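Homocysteine S-methyltransferase (Escherichia coli, PDB 5DMM) catalyses methyl transfer from S-methylmethionine, or less efficiently from S-adenosylmethionine, to homocysteine, using a zinc cofactor. Local coordinates at residues 197-200 with 201-204; 278-281 with 282-286. All coordinates share one frame; numbering follows the deposited sequence.

Contact 1. Residues 197-200 with 201-204; sequences LRDS and EHLS
Asp199 OD1 is gripped by two N-H groups from the residues just after it. His202 ND1 donates to the syn lone pair of Asp199 OD1 at 2.6 Å. Glu201 N donates to the anti lone pair of Asp199 OD1 at 2.9 Å, which closes an Asx turn. The imidazole meets OD1 at its edge, only 6° out of the ring plane, while the carboxylate stands almost upright to the ring at 83°. Asp199 has CG between its backbone N and carbonyl carbon (chi1 52°), and this turns the carboxylate toward both donors. The nearby carboxylate would probably hold a proton on His202 ND1 and fix the rotation of the ring.

The backbone closes the same turn. His202 N donates to Asp199 O at 3.3 Å, across a type I turn. Arg198 N returns a bond to His202 O at 2.9 Å. Leu197 CD2 also packs against His202 O, at 3.4 Å. Arg198 has its guanidinium edge toward Ser204, where NE and NH2 both reach Ser204 O in weak bonds, each 3.2 Å long. The hydroxyl of Ser204 is held by Thr196. Leu203 turns away from the turn to pack on Phe173 and Ile176 of helix 173-183.

Arg198 and Asp199 both face His202, which makes a classic beta bulge. The whole is a tight hairpin, tied by a His-carboxylate bond, that follows strand 191-197 of the TIM barrel, where the chain turns a corner at Arg198.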
loop_
_atom_site.group_PDB
_atom_site.type_symbol
_atom_site.label_atom_id
_atom_site.label_comp_id
_atom_site.label_asym_id
_atom_site.label_seq_id
_atom_site.Cartn_x
_atom_site.Cartn_y
_atom_site.Cartn_z
ATOM N N LEU A 197 -8.745 9.839 5.655
ATOM C CA LEU A 197 -9.196 11.220 5.782
ATOM C C LEU A 197 -10.348 11.388 6.755
ATOM O O LEU A 197 -11.160 10.478 6.939
ATOM C CB LEU A 197 -9.617 11.759 4.409
ATOM C CG LEU A 197 -8.532 11.751 3.334
ATOM C CD1 LEU A 197 -9.096 12.235 2.025
ATOM C CD2 LEU A 197 -7.319 12.591 3.732
ATOM N N ARG A 198 -10.406 12.564 7.364
ATOM C CA ARG A 198 -11.539 12.997 8.166
ATOM C C ARG A 198 -12.599 13.597 7.238
ATOM O O ARG A 198 -13.803 13.369 7.396
ATOM C CB ARG A 198 -11.077 14.018 9.213
ATOM C CG ARG A 198 -12.182 14.665 10.015
ATOM C CD ARG A 198 -11.603 15.534 11.128
ATOM N NE ARG A 198 -10.960 14.729 12.170
ATOM C CZ ARG A 198 -10.593 15.191 13.363
ATOM N NH1 ARG A 198 -10.804 16.461 13.683
ATOM N NH2 ARG A 198 -10.013 14.381 14.245
ATOM N N ASP A 199 -12.119 14.365 6.266
ATOM C CA ASP A 199 -12.951 14.948 5.224
ATOM C C ASP A 199 -12.053 15.198 4.024
ATOM O O ASP A 199 -10.875 14.845 4.051
ATOM C CB ASP A 199 -13.616 16.243 5.698
ATOM C CG ASP A 199 -12.623 17.232 6.277
ATOM O OD1 ASP A 199 -11.790 17.764 5.519
ATOM O OD2 ASP A 199 -12.677 17.485 7.499
ATOM N N SER A 200 -12.588 15.825 2.980
ATOM C CA SER A 200 -11.838 15.965 1.742
ATOM C C SER A 200 -10.587 16.846 1.855
ATOM O O SER A 200 -9.764 16.856 0.939
ATOM C CB SER A 200 -12.745 16.507 0.639
ATOM O OG SER A 200 -13.061 17.860 0.886
ATOM N N GLU A 201 -10.420 17.574 2.961
ATOM C CA GLU A 201 -9.215 18.396 3.121
ATOM C C GLU A 201 -8.436 18.140 4.414
ATOM O O GLU A 201 -7.550 18.912 4.764
ATOM C CB GLU A 201 -9.571 19.888 3.061
ATOM C CG GLU A 201 -10.398 20.303 1.862
ATOM C CD GLU A 201 -11.791 20.736 2.261
ATOM O OE1 GLU A 201 -11.913 21.576 3.184
ATOM O OE2 GLU A 201 -12.766 20.228 1.663
ATOM N N HIS A 202 -8.757 17.071 5.132
ATOM C CA HIS A 202 -8.080 16.828 6.404
ATOM C C HIS A 202 -7.734 15.364 6.606
ATOM O O HIS A 202 -8.533 14.487 6.314
ATOM C CB HIS A 202 -8.938 17.312 7.583
ATOM C CG HIS A 202 -9.187 18.791 7.586
ATOM N ND1 HIS A 202 -10.272 19.365 6.954
ATOM C CD2 HIS A 202 -8.489 19.812 8.135
ATOM C CE1 HIS A 202 -10.228 20.675 7.113
ATOM N NE2 HIS A 202 -9.156 20.973 7.828
ATOM N N LEU A 203 -6.532 15.124 7.118
ATOM C CA LEU A 203 -6.147 13.822 7.657
ATOM C C LEU A 203 -7.153 13.344 8.688
ATOM O O LEU A 203 -7.835 14.160 9.298
ATOM C CB LEU A 203 -4.769 13.908 8.319
ATOM C CG LEU A 203 -3.507 13.389 7.639
ATOM C CD1 LEU A 203 -2.420 13.147 8.704
ATOM C CD2 LEU A 203 -3.790 12.128 6.863
ATOM N N SER A 204 -7.216 12.030 8.917
ATOM C CA SER A 204 -8.075 11.469 9.955
ATOM C C SER A 204 -7.861 12.146 11.320
ATOM O O SER A 204 -8.827 12.380 12.046
ATOM C CB SER A 204 -7.843 9.959 10.094
ATOM O OG SER A 204 -8.330 9.250 8.963
#

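Contact 2. Residues 278-281 with 282-286; sequences ADYL and PQWQA
The Trp284 indole carries Tyr280 CB over one face, a CH-pi contact 3.5 Å from the centroid of the six-membered ring. Tyr280 ends a 3-10 segment that runs into helix 281-286, which carries Trp284 and leads to strand 289-292 of the TIM barrel. The Tyr280 ring itself is slid off to the side. Its plane is tilted 24° from the indole, the centroids are 5.4 Å apart, and the rings barely overlap. Trp284 NE1 is hydrogen-bonded to Thr235 OG1. The indole packs on Ala289 and Ile292 of that strand and on Leu239 of the neighbouring helix 235-243. Trp284 CG lies anti to the carbonyl carbon (chi1 -70°), which brings one face of the indole against Tyr280 CB. An alanine at Trp284 would remove the indole, and is likely to open a gap between the helix and strand 289-292 and leave Thr235 OG1 without its N-H partner.

Gln283 runs beside Tyr280 and points the same way, with Gln283 OE1 3.7 Å from Tyr280 CD1. That oxygen is bonded to Thr236 OG1. Trp284 N donates to Tyr280 O at 2.9 Å, an i to i+4 helical bond. Pro282 sits in the first turn, where its lack of an N-H costs no helical bond. One residue on from Trp284, Gln285 N donates to Leu281 O, also at 2.9 Å, and Gln285 CB rests 3.3 Å from the same oxygen.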
loop_
_atom_site.group_PDB
_atom_site.type_symbol
_atom_site.label_atom_id
_atom_site.label_comp_id
_atom_site.label_asym_id
_atom_site.label_seq_id
_atom_site.Cartn_x
_atom_site.Cartn_y
_atom_site.Cartn_z
ATOM N N ALA A 278 -14.299 1.190 -11.353
ATOM C CA ALA A 278 -13.676 1.553 -12.622
ATOM C C ALA A 278 -14.371 2.719 -13.345
ATOM O O ALA A 278 -13.759 3.364 -14.192
ATOM C CB ALA A 278 -13.615 0.345 -13.532
ATOM N N ASP A 279 -15.630 2.996 -13.013
ATOM C CA ASP A 279 -16.349 4.116 -13.641
ATOM C C ASP A 279 -15.737 5.471 -13.301
ATOM O O ASP A 279 -15.974 6.460 -14.004
ATOM C CB ASP A 279 -17.823 4.118 -13.231
ATOM C CG ASP A 279 -18.604 2.975 -13.850
ATOM O OD1 ASP A 279 -18.134 2.411 -14.861
ATOM O OD2 ASP A 279 -19.684 2.644 -13.326
ATOM N N TYR A 280 -14.962 5.515 -12.220
ATOM C CA TYR A 280 -14.349 6.753 -11.743
ATOM C C TYR A 280 -13.030 7.108 -12.417
ATOM O O TYR A 280 -12.495 8.196 -12.199
ATOM C CB TYR A 280 -14.110 6.662 -10.238
ATOM C CG TYR A 280 -15.355 6.795 -9.405
ATOM C CD1 TYR A 280 -15.678 8.004 -8.807
ATOM C CD2 TYR A 280 -16.212 5.710 -9.213
ATOM C CE1 TYR A 280 -16.812 8.134 -8.044
ATOM C CE2 TYR A 280 -17.348 5.831 -8.454
ATOM C CZ TYR A 280 -17.644 7.047 -7.870
ATOM O OH TYR A 280 -18.781 7.184 -7.110
ATOM N N LEU A 281 -12.492 6.196 -13.217
ATOM C CA LEU A 281 -11.163 6.376 -13.778
ATOM C C LEU A 281 -10.978 7.727 -14.513
ATOM O O LEU A 281 -9.967 8.404 -14.304
ATOM C CB LEU A 281 -10.829 5.196 -14.692
ATOM C CG LEU A 281 -9.530 5.191 -15.500
ATOM C CD1 LEU A 281 -8.353 5.651 -14.678
ATOM C CD2 LEU A 281 -9.270 3.789 -16.030
ATOM N N PRO A 282 -11.947 8.141 -15.352
ATOM C CA PRO A 282 -11.729 9.457 -15.978
ATOM C C PRO A 282 -11.694 10.641 -14.995
ATOM O O PRO A 282 -10.833 11.507 -15.173
ATOM C CB PRO A 282 -12.917 9.587 -16.946
ATOM C CG PRO A 282 -13.323 8.196 -17.224
ATOM C CD PRO A 282 -13.093 7.433 -15.952
ATOM N N GLN A 283 -12.588 10.696 -14.008
ATOM C CA GLN A 283 -12.560 11.766 -13.010
ATOM C C GLN A 283 -11.233 11.760 -12.261
ATOM O O GLN A 283 -10.640 12.805 -12.013
ATOM C CB GLN A 283 -13.652 11.619 -11.954
ATOM C CG GLN A 283 -15.071 11.865 -12.348
ATOM C CD GLN A 283 -15.999 11.236 -11.324
ATOM O OE1 GLN A 283 -15.838 11.440 -10.114
ATOM N NE2 GLN A 283 -16.939 10.422 -11.798
ATOM N N TRP A 284 -10.808 10.567 -11.862
ATOM C CA TRP A 284 -9.577 10.429 -11.080
ATOM C C TRP A 284 -8.358 10.854 -11.870
ATOM O O TRP A 284 -7.506 11.585 -11.354
ATOM C CB TRP A 284 -9.404 8.981 -10.608
ATOM C CG TRP A 284 -10.380 8.579 -9.579
ATOM C CD1 TRP A 284 -11.205 9.398 -8.856
ATOM C CD2 TRP A 284 -10.641 7.249 -9.129
ATOM N NE1 TRP A 284 -11.966 8.652 -7.989
ATOM C CE2 TRP A 284 -11.637 7.330 -8.135
ATOM C CE3 TRP A 284 -10.131 5.994 -9.480
ATOM C CZ2 TRP A 284 -12.149 6.197 -7.493
ATOM C CZ3 TRP A 284 -10.643 4.866 -8.844
ATOM C CH2 TRP A 284 -11.637 4.979 -7.860
ATOM N N GLN A 285 -8.268 10.396 -13.117
ATOM C CA GLN A 285 -7.112 10.704 -13.943
ATOM C C GLN A 285 -7.032 12.206 -14.203
ATOM O O GLN A 285 -5.947 12.786 -14.228
ATOM C CB GLN A 285 -7.169 9.943 -15.265
ATOM C CG GLN A 285 -6.014 10.248 -16.209
ATOM C CD GLN A 285 -5.976 9.324 -17.417
ATOM O OE1 GLN A 285 -6.660 8.300 -17.452
ATOM N NE2 GLN A 285 -5.164 9.677 -18.413
ATOM N N ALA A 286 -8.193 12.827 -14.379
ATOM C CA ALA A 286 -8.252 14.260 -14.616
ATOM C C ALA A 286 -7.837 15.030 -13.365
ATOM O O ALA A 286 -7.499 16.212 -13.446
ATOM C CB ALA A 286 -9.654 14.677 -15.053
#

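Both contacts are local, each within one unbroken run of chain in the same TIM barrel, and both are partly buried. Their centres lie 20 Å apart and their nearest atoms about 11 Å apart, so they do not touch. Helix 235-243 is a shared neighbour: Leu197 of contact 1 packs on its Ala238, and Tyr280 of contact 2 on its Thr236. The chemistry differs with place. Residues 197-204 form a hairpin in the loop after a barrel strand, held mainly by polar and charged groups. Residues 278-286 start an outer helix, where an aromatic side chain and Leu281 face strand 289-292 and the polar residues lie toward the surface.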